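VP24 (White spot syndrome virus, PDB 5HLJ) is a major envelope protein of the virus, probably membrane-bound through a transmembrane helix, and may help assemble the virion coat through contacts between its copies. Local coordinates at the interface of chains A and B. Coordinates in Å, arbitrary orientation; residue numbers count along the deposited sequence, not the author numbering. Chains: chain A/B, VP24.

The interface of chains A and B. Residues chain A 81, 129-131, 148-150; chain B 113-116, 123.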
# COMPACT_ATOMS: atom_id res chain seq x y z
N LEU A 81 -12.90 9.91 -16.25
CA LEU A 81 -13.51 8.60 -16.08
C LEU A 81 -15.02 8.63 -16.32
O LEU A 81 -15.69 9.56 -15.89
CB LEU A 81 -13.23 8.09 -14.67
CG LEU A 81 -12.15 7.07 -14.31
CD1 LEU A 81 -10.96 7.06 -15.26
CD2 LEU A 81 -11.72 7.28 -12.84
N VAL A 129 -12.96 -0.81 -5.20
CA VAL A 129 -11.77 -1.04 -5.99
C VAL A 129 -11.17 0.32 -6.33
O VAL A 129 -11.87 1.23 -6.79
CB VAL A 129 -12.08 -1.85 -7.27
CG1 VAL A 129 -10.83 -2.03 -8.13
CG2 VAL A 129 -12.64 -3.20 -6.90
N LEU A 130 -9.88 0.46 -6.05
CA LEU A 130 -9.13 1.68 -6.30
C LEU A 130 -8.48 1.67 -7.66
O LEU A 130 -7.77 0.72 -7.99
CB LEU A 130 -8.04 1.84 -5.25
CG LEU A 130 -8.12 2.91 -4.18
CD1 LEU A 130 -6.81 2.89 -3.38
CD2 LEU A 130 -8.30 4.25 -4.84
N TYR A 131 -8.69 2.71 -8.45
CA TYR A 131 -7.94 2.88 -9.68
C TYR A 131 -6.86 3.96 -9.51
O TYR A 131 -7.15 5.09 -9.12
CB TYR A 131 -8.86 3.24 -10.87
CG TYR A 131 -8.04 3.69 -12.06
CD1 TYR A 131 -7.35 2.78 -12.84
CD2 TYR A 131 -7.90 5.04 -12.36
CE1 TYR A 131 -6.56 3.19 -13.90
CE2 TYR A 131 -7.10 5.47 -13.41
CZ TYR A 131 -6.44 4.54 -14.18
OH TYR A 131 -5.67 4.93 -15.23
N GLY A 148 -9.56 6.84 -9.17
CA GLY A 148 -10.96 6.47 -9.08
C GLY A 148 -11.21 5.48 -7.97
O GLY A 148 -10.31 4.74 -7.55
N ALA A 149 -12.43 5.47 -7.47
CA ALA A 149 -12.84 4.44 -6.53
C ALA A 149 -14.25 4.03 -6.88
O ALA A 149 -15.11 4.88 -7.07
CB ALA A 149 -12.75 4.92 -5.08
N THR A 150 -14.48 2.73 -6.99
CA THR A 150 -15.80 2.23 -7.25
C THR A 150 -16.27 1.42 -6.05
O THR A 150 -15.72 0.35 -5.75
CB THR A 150 -15.84 1.39 -8.54
OG1 THR A 150 -15.70 2.27 -9.66
CG2 THR A 150 -17.17 0.64 -8.69
N SER B 113 -3.53 -2.21 -9.15
CA SER B 113 -4.64 -1.42 -9.61
C SER B 113 -5.05 -1.99 -10.96
O SER B 113 -4.19 -2.36 -11.75
CB SER B 113 -4.25 0.06 -9.72
OG SER B 113 -5.18 0.78 -10.52
N PRO B 114 -6.36 -2.09 -11.22
CA PRO B 114 -6.76 -2.39 -12.61
C PRO B 114 -6.27 -1.28 -13.52
O PRO B 114 -6.17 -0.14 -13.05
CB PRO B 114 -8.29 -2.41 -12.55
CG PRO B 114 -8.64 -1.54 -11.35
CD PRO B 114 -7.52 -1.80 -10.36
N GLY B 115 -5.92 -1.61 -14.76
CA GLY B 115 -5.64 -0.60 -15.77
C GLY B 115 -6.94 -0.16 -16.43
O GLY B 115 -8.00 -0.71 -16.13
N LEU B 116 -6.88 0.85 -17.29
CA LEU B 116 -8.06 1.30 -18.03
C LEU B 116 -8.40 0.29 -19.10
O LEU B 116 -7.50 -0.33 -19.67
CB LEU B 116 -7.83 2.69 -18.64
CG LEU B 116 -7.69 3.83 -17.64
CD1 LEU B 116 -7.19 5.09 -18.33
CD2 LEU B 116 -8.99 4.09 -16.88
N PHE B 123 -12.57 1.31 -15.52
CA PHE B 123 -11.68 0.26 -15.04
C PHE B 123 -12.49 -0.89 -14.48
O PHE B 123 -13.62 -0.70 -14.04
CB PHE B 123 -10.69 0.79 -14.00
CG PHE B 123 -11.34 1.42 -12.79
CD1 PHE B 123 -11.67 2.78 -12.78
CD2 PHE B 123 -11.60 0.66 -11.65
CE1 PHE B 123 -12.26 3.36 -11.67
CE2 PHE B 123 -12.20 1.24 -10.52
CZ PHE B 123 -12.53 2.59 -10.53
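A:Tyr131 and B:Phe123 meet through two different settings of the first torsion: the tyrosine CG stands anti to its backbone N (chi1 168°), sending the ring out towards chain B, whereas the phenylalanine CG sits between its own backbone N and carbonyl carbon (chi1 58°), which lays its ring against chain A, along the tyrosine CB and beside A:Thr150. The methylene CB of A:Tyr131 lies over the middle of the B:Phe123 face, 3.4 Å from the ring centroid, a CH-pi contact in which the two side chains pass at a slant and the rings do not stack. The far end of the phenylalanine reaches strand 141-151, where CZ of B:Phe123 comes 3.3 Å from the hydroxyl OG1 of A:Thr150; the two side chains run past each other in opposite senses. Its CE2 also approaches the carbonyl O of A:Val129, and CD2 of A:Leu81 touches CE1 of B:Phe123 at 4.1 Å.

Farther out, the tyrosine ring lies among residues 113-116 of chain B. The carbonyl O of B:Pro114 faces the ring edge in plane, 3.2 Å from CD1 of A:Tyr131. Within chain B, the carbonyl O of B:Pro114 also accepts a hydrogen bond from B:Ser113 OG (2.9 Å), the donor tilted 30° from the carbonyl plane. At the ring tip B:Leu116 crosses nearly at a right angle, with its methyl CD2 3.7 Å from A:Tyr131 CZ and its CG beside the phenol OH. The same CD2 methyl also meets CD1 of A:Leu81, while CD1 of B:Leu116 turns to the phenol OH. B:Pro114 packs its CG against CG1 of A:Val129 at 3.9 Å.

No hydrogen bond or salt bridge crosses this patch, so shape and apolar packing carry it. The two copies are not related here by an exact two-fold, and the contact may belong to the virion or only to the crystal. Chain A supplies strands 128-131 and 141-151 with the loop residue A:Leu81, facing the end of strand 105-114 and loop residues of chain B.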